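Local coordinates for PDZ domain protein (PDB 4L8N) that is of unknown function but pairs PDZ domains with a DUF4136 domain and binds magnesium, at residues Lys22-Asn27 with Tyr289-Tyr294. Residues are numbered along the deposited sequence; the frame is centred on the assembly and turned at random.
Sequences KNWGNN and YPYTKY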
# COMPACT_ATOMS: atom_id res chain seq x y z
N LYS A 22 -11.04 -19.63 1.77
CA LYS A 22 -10.81 -20.95 1.16
C LYS A 22 -9.91 -21.84 2.01
O LYS A 22 -9.92 -23.06 1.83
CB LYS A 22 -10.17 -20.81 -0.25
CG LYS A 22 -10.90 -19.88 -1.24
CD LYS A 22 -12.22 -20.46 -1.80
CE LYS A 22 -13.10 -19.40 -2.44
NZ LYS A 22 -14.45 -19.92 -2.78
N ASN A 23 -9.14 -21.25 2.94
CA ASN A 23 -8.16 -21.97 3.74
C ASN A 23 -8.57 -22.17 5.21
O ASN A 23 -7.83 -22.81 5.96
CB ASN A 23 -6.83 -21.23 3.68
CG ASN A 23 -6.42 -20.88 2.27
OD1 ASN A 23 -6.66 -19.77 1.79
ND2 ASN A 23 -5.88 -21.84 1.55
N TRP A 24 -9.73 -21.66 5.61
CA TRP A 24 -10.21 -21.79 6.99
C TRP A 24 -11.72 -21.89 7.06
O TRP A 24 -12.40 -20.89 6.84
CB TRP A 24 -9.74 -20.62 7.87
CG TRP A 24 -9.89 -20.92 9.33
CD1 TRP A 24 -10.72 -20.29 10.21
CD2 TRP A 24 -9.30 -22.02 10.05
NE1 TRP A 24 -10.64 -20.90 11.45
CE2 TRP A 24 -9.79 -21.97 11.37
CE3 TRP A 24 -8.38 -23.03 9.70
CZ2 TRP A 24 -9.36 -22.85 12.36
CZ3 TRP A 24 -7.97 -23.91 10.69
CH2 TRP A 24 -8.44 -23.80 12.00
N GLY A 25 -12.20 -23.09 7.40
CA GLY A 25 -13.61 -23.41 7.58
C GLY A 25 -14.54 -22.82 6.54
O GLY A 25 -15.50 -22.14 6.89
N ASN A 26 -14.24 -23.08 5.25
CA ASN A 26 -15.02 -22.58 4.12
C ASN A 26 -16.50 -23.00 4.19
O ASN A 26 -16.81 -24.18 4.41
CB ASN A 26 -14.40 -23.02 2.79
CG ASN A 26 -14.81 -22.17 1.61
OD1 ASN A 26 -15.32 -21.06 1.75
ND2 ASN A 26 -14.56 -22.67 0.40
N ASN A 27 -17.40 -22.00 4.04
CA ASN A 27 -18.86 -22.10 4.05
C ASN A 27 -19.37 -22.83 5.32
O ASN A 27 -20.37 -23.58 5.30
CB ASN A 27 -19.40 -22.73 2.74
CG ASN A 27 -19.05 -21.91 1.51
OD1 ASN A 27 -19.32 -20.69 1.43
ND2 ASN A 27 -18.38 -22.53 0.54
N TYR A 289 -4.40 -15.05 11.21
CA TYR A 289 -3.93 -16.42 11.00
C TYR A 289 -4.68 -17.35 11.96
O TYR A 289 -4.58 -17.15 13.18
CB TYR A 289 -2.39 -16.60 11.13
CG TYR A 289 -1.99 -17.96 10.61
CD1 TYR A 289 -1.91 -18.21 9.24
CD2 TYR A 289 -1.88 -19.06 11.48
CE1 TYR A 289 -1.65 -19.50 8.75
CE2 TYR A 289 -1.62 -20.35 11.00
CZ TYR A 289 -1.50 -20.56 9.63
OH TYR A 289 -1.24 -21.82 9.13
N PRO A 290 -5.49 -18.34 11.50
CA PRO A 290 -5.71 -18.80 10.12
C PRO A 290 -6.88 -18.15 9.37
O PRO A 290 -7.10 -18.46 8.20
CB PRO A 290 -5.99 -20.29 10.33
CG PRO A 290 -6.70 -20.35 11.64
CD PRO A 290 -6.19 -19.21 12.46
N TYR A 291 -7.65 -17.27 10.04
CA TYR A 291 -8.82 -16.68 9.41
C TYR A 291 -8.54 -15.27 8.89
O TYR A 291 -8.55 -14.31 9.65
CB TYR A 291 -10.00 -16.71 10.39
CG TYR A 291 -11.31 -16.24 9.79
CD1 TYR A 291 -11.81 -16.80 8.61
CD2 TYR A 291 -12.09 -15.28 10.43
CE1 TYR A 291 -13.02 -16.38 8.07
CE2 TYR A 291 -13.30 -14.86 9.90
CZ TYR A 291 -13.77 -15.41 8.72
OH TYR A 291 -14.98 -15.00 8.21
N THR A 292 -8.28 -15.17 7.57
CA THR A 292 -8.01 -13.96 6.82
C THR A 292 -9.26 -13.52 6.05
O THR A 292 -9.73 -14.26 5.18
CB THR A 292 -6.81 -14.19 5.86
OG1 THR A 292 -5.64 -14.54 6.59
CG2 THR A 292 -6.49 -12.97 5.00
N LYS A 293 -9.79 -12.32 6.37
CA LYS A 293 -10.91 -11.78 5.61
C LYS A 293 -10.57 -10.39 5.00
O LYS A 293 -11.22 -10.00 4.03
CB LYS A 293 -12.25 -11.80 6.37
CG LYS A 293 -12.35 -11.09 7.71
CD LYS A 293 -13.84 -11.01 8.11
CE LYS A 293 -14.05 -10.61 9.55
NZ LYS A 293 -15.43 -10.10 9.79
N TYR A 294 -9.51 -9.71 5.47
CA TYR A 294 -9.06 -8.41 4.93
C TYR A 294 -7.67 -8.51 4.34
O TYR A 294 -6.71 -8.79 5.06
CB TYR A 294 -9.07 -7.31 6.01
CG TYR A 294 -10.47 -7.05 6.52
CD1 TYR A 294 -11.38 -6.33 5.76
CD2 TYR A 294 -10.91 -7.62 7.71
CE1 TYR A 294 -12.69 -6.16 6.19
CE2 TYR A 294 -12.22 -7.44 8.15
CZ TYR A 294 -13.10 -6.70 7.39
OH TYR A 294 -14.40 -6.51 7.80
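Trp-24 and Pro-290 form a CH-pi contact between two loops, one joining strands 8-18 and 29-34 of the N-terminal PDZ domain, the other running from helix 274-285 to strand 298-309 of the large mixed sheet. The contact is thus an interdomain one; between these two segments three residues touch, all buried. The CG corner of the proline, with CB beside it, rests on one face of the indole: CG stands 3.4 Å from the centroid of the six-membered ring of Trp-24 and only 11° off the ring normal, so it is centred over the ring. CB of Pro-290 lies 3.7 Å from CE3 of Trp-24. On the backbone side, O of Pro-290 approaches CB of Trp-24 at 3.4 Å, a van der Waals contact. Tyr-291 adds a second apolar patch, its CB lying 3.7 Å from CD1 on the pyrrole part of the Trp-24 indole; the two side chains cross at about a right angle. With CG of Trp-24 anti to its backbone nitrogen (chi1 -164°), the indole reaches across to the proline. No hydrogen bond runs between 22-27 and 289-294. NE1 of Trp-24 is hydrogen-bonded to O of Tyr-48 within the PDZ domain, whereas Asp-17 of strand 8-18 ties the other segment to that domain beside the apolar patch, its OD2 taking a hydrogen bond with OH of Tyr-291 and a salt bridge with NZ of Lys-293. The chemistry therefore implies a direct contact made by dispersion and CH-pi attraction, with polar interdomain links from Asp-17 next to it, while the N-H bond to Tyr-48 helps fix the indole's orientation.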